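5-formaminoimidazole-4-carboxamide-1-(beta)-D-ribofuranosyl 5'-monophosphate synthetase (Methanocaldococcus jannaschii, PDB 2R7L) catalyses the ATP- and formate-dependent, folate-independent formylation of AICAR to FAICAR in purine biosynthesis, as a hexameric ligase of the ATP-grasp superfamily. Local coordinates at residues Glu128-Pro140 with Glu302-Arg314. Residues are numbered along the deposited sequence; the frame is centred on the assembly and turned at random.
Sequences EGKLLREAGLRVP and ENLELVVFEMSAR. With ATP (adenosine-5'-triphosphate), chain E.
The guanidinium of R138 carries the side chain of E305 on one face, with E305 CG 3.8 Å above the plane and over its centre. Guanidinium and carboxylate planes are only 10° apart. The salt bridge is long, R138 NE to E305 OE1 3.9 Å, and no N-H points at that oxygen. At the edge, in plane, a water accepts from R138 NH1 and donates to L306 O. The carboxylates of E128 and E310 stand nearly perpendicular, with E128 OE1 2.8 Å from E310 OE2. M311 N donates to E310 OE2 on the anti side, somewhat out of the carboxylate plane, and helps fix that group. F309 and E310 both pair with Q297, a classic beta bulge at the corner of strand 306-312, outermost of its sheet within this chain, in the ATP-grasp fold. Here P140 and F309 border the adenine of ATP, and E310 CG lies 3.5 Å from ATP O1A. E310 and Q297 are predicted magnesium ligands. With an alanine at E310, M311 N is likely to lose its side-chain acceptor and the predicted magnesium site one of its ligands. Beyond the bulge M311 CG packs on E128 CG (3.3 Å), and the extended chi2 (155°) carries SD to L131 CD2 and L132 CD2. L132 CD1 meets V308 CG2 tip to tip at 3.9 Å. V308 N donates to R138 O (3.0 Å, 164°), tying the loop after helix 125-135 to the strand.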
loop_
_atom_site.group_PDB
_atom_site.type_symbol
_atom_site.label_atom_id
_atom_site.label_comp_id
_atom_site.label_asym_id
_atom_site.label_seq_id
_atom_site.Cartn_x
_atom_site.Cartn_y
_atom_site.Cartn_z
ATOM N N GLU A 128 -42.860 -4.373 -1.293
ATOM C CA GLU A 128 -41.878 -3.315 -1.100
ATOM C C GLU A 128 -42.476 -2.146 -0.316
ATOM O O GLU A 128 -41.889 -1.675 0.670
ATOM C CB GLU A 128 -41.382 -2.837 -2.464
ATOM C CG GLU A 128 -39.923 -2.468 -2.500
ATOM C CD GLU A 128 -39.486 -1.981 -3.865
ATOM O OE1 GLU A 128 -39.806 -0.825 -4.215
ATOM O OE2 GLU A 128 -38.815 -2.749 -4.584
ATOM N N GLY A 129 -43.651 -1.686 -0.751
ATOM C CA GLY A 129 -44.331 -0.576 -0.089
ATOM C C GLY A 129 -44.763 -0.941 1.316
ATOM O O GLY A 129 -44.705 -0.118 2.232
ATOM N N LYS A 130 -45.197 -2.185 1.484
ATOM C CA LYS A 130 -45.547 -2.712 2.800
ATOM C C LYS A 130 -44.335 -2.617 3.718
ATOM O O LYS A 130 -44.414 -2.074 4.823
ATOM C CB LYS A 130 -46.009 -4.168 2.672
ATOM C CG LYS A 130 -46.392 -4.842 3.981
ATOM C CD LYS A 130 -47.054 -6.192 3.711
ATOM C CE LYS A 130 -47.309 -6.965 4.997
ATOM N NZ LYS A 130 -48.044 -6.157 6.013
ATOM N N LEU A 131 -43.208 -3.133 3.240
ATOM C CA LEU A 131 -41.957 -3.103 3.996
ATOM C C LEU A 131 -41.545 -1.681 4.389
ATOM O O LEU A 131 -41.302 -1.394 5.566
ATOM C CB LEU A 131 -40.848 -3.783 3.186
ATOM C CG LEU A 131 -39.429 -3.858 3.763
ATOM C CD1 LEU A 131 -39.417 -4.300 5.228
ATOM C CD2 LEU A 131 -38.601 -4.796 2.908
ATOM N N LEU A 132 -41.480 -0.793 3.401
ATOM C CA LEU A 132 -41.022 0.580 3.623
ATOM C C LEU A 132 -41.973 1.370 4.494
ATOM O O LEU A 132 -41.549 2.162 5.339
ATOM C CB LEU A 132 -40.844 1.299 2.285
ATOM C CG LEU A 132 -39.787 0.708 1.349
ATOM C CD1 LEU A 132 -39.979 1.227 -0.069
ATOM C CD2 LEU A 132 -38.370 1.002 1.858
ATOM N N ARG A 133 -43.268 1.158 4.272
ATOM C CA ARG A 133 -44.305 1.799 5.070
ATOM C C ARG A 133 -44.224 1.319 6.508
ATOM O O ARG A 133 -44.213 2.122 7.441
ATOM C CB ARG A 133 -45.691 1.510 4.475
ATOM C CG ARG A 133 -46.861 1.739 5.435
ATOM C CD ARG A 133 -48.214 1.681 4.722
ATOM N NE ARG A 133 -48.374 0.491 3.883
ATOM C CZ ARG A 133 -48.806 -0.686 4.327
ATOM N NH1 ARG A 133 -49.117 -0.843 5.612
ATOM N NH2 ARG A 133 -48.922 -1.710 3.486
ATOM N N GLU A 134 -44.150 0.003 6.685
ATOM C CA GLU A 134 -44.076 -0.580 8.025
ATOM C C GLU A 134 -42.762 -0.274 8.742
ATOM O O GLU A 134 -42.738 -0.110 9.964
ATOM C CB GLU A 134 -44.314 -2.085 7.970
ATOM C CG GLU A 134 -45.728 -2.458 7.581
ATOM C CD GLU A 134 -46.092 -3.851 8.029
ATOM O OE1 GLU A 134 -45.882 -4.164 9.224
ATOM O OE2 GLU A 134 -46.588 -4.631 7.188
ATOM N N ALA A 135 -41.674 -0.184 7.981
ATOM C CA ALA A 135 -40.386 0.217 8.547
ATOM C C ALA A 135 -40.438 1.661 9.019
ATOM O O ALA A 135 -39.637 2.084 9.853
ATOM C CB ALA A 135 -39.277 0.031 7.526
ATOM N N GLY A 136 -41.382 2.424 8.474
ATOM C CA GLY A 136 -41.535 3.824 8.857
ATOM C C GLY A 136 -40.713 4.756 7.989
ATOM O O GLY A 136 -40.216 5.780 8.458
ATOM N N LEU A 137 -40.566 4.406 6.717
ATOM C CA LEU A 137 -39.787 5.239 5.797
ATOM C C LEU A 137 -40.669 6.117 4.905
ATOM O O LEU A 137 -41.681 5.660 4.376
ATOM C CB LEU A 137 -38.862 4.372 4.937
ATOM C CG LEU A 137 -37.784 3.584 5.689
ATOM C CD1 LEU A 137 -36.907 2.822 4.721
ATOM C CD2 LEU A 137 -36.949 4.512 6.536
ATOM N N ARG A 138 -40.276 7.379 4.747
ATOM C CA ARG A 138 -40.949 8.290 3.832
ATOM C C ARG A 138 -40.941 7.732 2.421
ATOM O O ARG A 138 -39.898 7.312 1.921
ATOM C CB ARG A 138 -40.270 9.656 3.831
ATOM C CG ARG A 138 -40.400 10.412 5.127
ATOM C CD ARG A 138 -39.767 11.783 5.021
ATOM N NE ARG A 138 -39.840 12.513 6.283
ATOM C CZ ARG A 138 -38.850 12.596 7.166
ATOM N NH1 ARG A 138 -37.691 11.994 6.928
ATOM N NH2 ARG A 138 -39.017 13.288 8.288
ATOM N N VAL A 139 -42.119 7.706 1.802
ATOM C CA VAL A 139 -42.275 7.325 0.402
ATOM C C VAL A 139 -43.110 8.397 -0.304
ATOM O O VAL A 139 -43.711 9.256 0.360
ATOM C CB VAL A 139 -42.938 5.934 0.250
ATOM C CG1 VAL A 139 -42.038 4.848 0.821
ATOM C CG2 VAL A 139 -44.308 5.906 0.923
ATOM N N PRO A 140 -43.112 8.385 -1.647
ATOM C CA PRO A 140 -44.003 9.259 -2.421
ATOM C C PRO A 140 -45.472 8.871 -2.216
ATOM O O PRO A 140 -45.779 7.683 -2.091
ATOM C CB PRO A 140 -43.599 8.979 -3.873
ATOM C CG PRO A 140 -42.243 8.319 -3.793
ATOM C CD PRO A 140 -42.266 7.551 -2.515
ATOM N N GLU A 302 -36.339 19.696 -0.489
ATOM C CA GLU A 302 -35.752 20.930 0.021
ATOM C C GLU A 302 -35.849 21.039 1.541
ATOM O O GLU A 302 -35.192 21.884 2.155
ATOM C CB GLU A 302 -36.390 22.150 -0.640
ATOM C CG GLU A 302 -37.885 22.269 -0.423
ATOM C CD GLU A 302 -38.428 23.597 -0.908
ATOM O OE1 GLU A 302 -37.900 24.136 -1.905
ATOM O OE2 GLU A 302 -39.380 24.108 -0.287
ATOM N N ASN A 303 -36.670 20.189 2.142
ATOM C CA ASN A 303 -36.775 20.140 3.596
ATOM C C ASN A 303 -35.792 19.152 4.231
ATOM O O ASN A 303 -35.882 18.850 5.427
ATOM C CB ASN A 303 -38.201 19.807 4.014
ATOM C CG ASN A 303 -39.148 20.963 3.798
ATOM O OD1 ASN A 303 -38.810 22.114 4.071
ATOM N ND2 ASN A 303 -40.340 20.665 3.299
ATOM N N LEU A 304 -34.864 18.657 3.415
ATOM C CA LEU A 304 -33.817 17.735 3.857
ATOM C C LEU A 304 -34.388 16.422 4.373
ATOM O O LEU A 304 -33.896 15.861 5.350
ATOM C CB LEU A 304 -32.909 18.388 4.903
ATOM C CG LEU A 304 -32.107 19.587 4.394
ATOM C CD1 LEU A 304 -31.245 20.194 5.486
ATOM C CD2 LEU A 304 -31.254 19.195 3.207
ATOM N N GLU A 305 -35.430 15.943 3.705
ATOM C CA GLU A 305 -36.031 14.664 4.035
ATOM C C GLU A 305 -35.794 13.743 2.872
ATOM O O GLU A 305 -36.056 14.112 1.725
ATOM C CB GLU A 305 -37.536 14.805 4.253
ATOM C CG GLU A 305 -37.932 15.850 5.279
ATOM C CD GLU A 305 -39.431 16.147 5.260
ATOM O OE1 GLU A 305 -40.098 15.841 4.243
ATOM O OE2 GLU A 305 -39.939 16.687 6.263
ATOM N N LEU A 306 -35.295 12.543 3.160
ATOM C CA LEU A 306 -35.054 11.564 2.116
ATOM C C LEU A 306 -36.316 10.745 1.873
ATOM O O LEU A 306 -36.850 10.133 2.787
ATOM C CB LEU A 306 -33.865 10.663 2.484
ATOM C CG LEU A 306 -32.481 11.327 2.414
ATOM C CD1 LEU A 306 -31.470 10.554 3.249
ATOM C CD2 LEU A 306 -32.011 11.431 0.963
ATOM N N VAL A 307 -36.794 10.760 0.633
ATOM C CA VAL A 307 -37.997 10.035 0.260
ATOM C C VAL A 307 -37.587 8.884 -0.639
ATOM O O VAL A 307 -36.996 9.097 -1.697
ATOM C CB VAL A 307 -39.009 10.960 -0.494
ATOM C CG1 VAL A 307 -40.259 10.191 -0.900
ATOM C CG2 VAL A 307 -39.390 12.160 0.361
ATOM N N VAL A 308 -37.889 7.659 -0.235
ATOM C CA VAL A 308 -37.435 6.519 -1.020
ATOM C C VAL A 308 -38.494 6.008 -1.990
ATOM O O VAL A 308 -39.583 5.586 -1.598
ATOM C CB VAL A 308 -36.784 5.392 -0.143
ATOM C CG1 VAL A 308 -36.980 5.670 1.320
ATOM C CG2 VAL A 308 -37.317 4.022 -0.514
ATOM N N PHE A 309 -38.157 6.069 -3.273
ATOM C CA PHE A 309 -39.081 5.718 -4.326
ATOM C C PHE A 309 -38.823 4.306 -4.815
ATOM O O PHE A 309 -39.618 3.744 -5.568
ATOM C CB PHE A 309 -38.958 6.712 -5.481
ATOM C CG PHE A 309 -37.600 6.729 -6.139
ATOM C CD1 PHE A 309 -37.289 5.815 -7.135
ATOM C CD2 PHE A 309 -36.649 7.679 -5.781
ATOM C CE1 PHE A 309 -36.047 5.831 -7.761
ATOM C CE2 PHE A 309 -35.401 7.707 -6.405
ATOM C CZ PHE A 309 -35.103 6.781 -7.396
ATOM N N GLU A 310 -37.697 3.738 -4.393
ATOM C CA GLU A 310 -37.358 2.364 -4.743
ATOM C C GLU A 310 -36.355 1.765 -3.761
ATOM O O GLU A 310 -35.776 2.475 -2.936
ATOM C CB GLU A 310 -36.822 2.276 -6.173
ATOM C CG GLU A 310 -37.869 1.894 -7.209
ATOM C CD GLU A 310 -38.455 0.505 -6.982
ATOM O OE1 GLU A 310 -39.514 0.203 -7.572
ATOM O OE2 GLU A 310 -37.861 -0.290 -6.223
ATOM N N MET A 311 -36.168 0.453 -3.856
ATOM C CA MET A 311 -35.197 -0.252 -3.036
ATOM C C MET A 311 -34.824 -1.585 -3.666
ATOM O O MET A 311 -35.541 -2.099 -4.529
ATOM C CB MET A 311 -35.750 -0.495 -1.637
ATOM C CG MET A 311 -36.856 -1.528 -1.601
ATOM S SD MET A 311 -37.010 -2.312 0.014
ATOM C CE MET A 311 -35.780 -3.608 -0.130
ATOM N N SER A 312 -33.690 -2.135 -3.233
ATOM C CA SER A 312 -33.264 -3.469 -3.644
ATOM C C SER A 312 -32.913 -4.275 -2.399
ATOM O O SER A 312 -32.554 -3.707 -1.364
ATOM C CB SER A 312 -32.058 -3.389 -4.568
ATOM O OG SER A 312 -32.314 -2.510 -5.649
ATOM N N ALA A 313 -33.032 -5.595 -2.496
ATOM C CA ALA A 313 -32.779 -6.465 -1.353
ATOM C C ALA A 313 -31.476 -7.221 -1.567
ATOM O O ALA A 313 -31.049 -8.015 -0.728
ATOM C CB ALA A 313 -33.938 -7.425 -1.148
ATOM N N ARG A 314 -30.860 -6.975 -2.717
ATOM C CA ARG A 314 -29.519 -7.456 -2.993
ATOM C C ARG A 314 -28.685 -6.299 -3.551
ATOM O O ARG A 314 -29.043 -5.138 -3.373
ATOM C CB ARG A 314 -29.552 -8.655 -3.941
ATOM C CG ARG A 314 -30.651 -8.591 -4.972
ATOM C CD ARG A 314 -30.371 -7.516 -5.981
ATOM N NE ARG A 314 -31.510 -7.312 -6.862
ATOM C CZ ARG A 314 -31.504 -6.493 -7.904
ATOM N NH1 ARG A 314 -32.592 -6.367 -8.655
ATOM N NH2 ARG A 314 -30.407 -5.804 -8.195
HETATM P PG ATP E . -33.617 1.312 -12.164
HETATM O O1G ATP E . -33.288 -0.124 -11.820
HETATM O O2G ATP E . -33.160 2.321 -11.129
HETATM O O3G ATP E . -33.268 1.687 -13.585
HETATM P PB ATP E . -36.099 1.316 -10.761
HETATM O O1B ATP E . -35.188 0.969 -9.609
HETATM O O2B ATP E . -37.318 0.454 -10.999
HETATM O O3B ATP E . -35.240 1.361 -12.132
HETATM P PA ATP E . -37.889 3.538 -11.137
HETATM O O1A ATP E . -38.939 3.587 -10.058
HETATM O O2A ATP E . -38.170 2.958 -12.497
HETATM O O3A ATP E . -36.560 2.845 -10.515
HETATM O "O5'" ATP E . -37.377 5.040 -11.349
HETATM C "C5'" ATP E . -36.676 5.378 -12.534
HETATM C "C4'" ATP E . -36.308 6.850 -12.450
HETATM O "O4'" ATP E . -37.486 7.663 -12.487
HETATM C "C3'" ATP E . -35.612 7.207 -11.148
HETATM O "O3'" ATP E . -34.199 6.992 -11.217
HETATM C "C2'" ATP E . -35.965 8.672 -10.974
HETATM O "O2'" ATP E . -35.048 9.493 -11.694
HETATM C "C1'" ATP E . -37.339 8.792 -11.621
HETATM N N9 ATP E . -38.350 8.686 -10.552
HETATM C C8 ATP E . -38.860 7.528 -10.088
HETATM N N7 ATP E . -39.755 7.758 -9.097
HETATM C C5 ATP E . -39.840 9.091 -8.928
HETATM C C6 ATP E . -40.611 10.003 -8.054
HETATM N N6 ATP E . -41.488 9.527 -7.137
HETATM N N1 ATP E . -40.390 11.325 -8.194
HETATM C C2 ATP E . -39.513 11.813 -9.099
HETATM N N3 ATP E . -38.791 11.043 -9.928
HETATM C C4 ATP E . -38.899 9.698 -9.882
HETATM O O HOH W 1 -36.426 10.287 5.432
#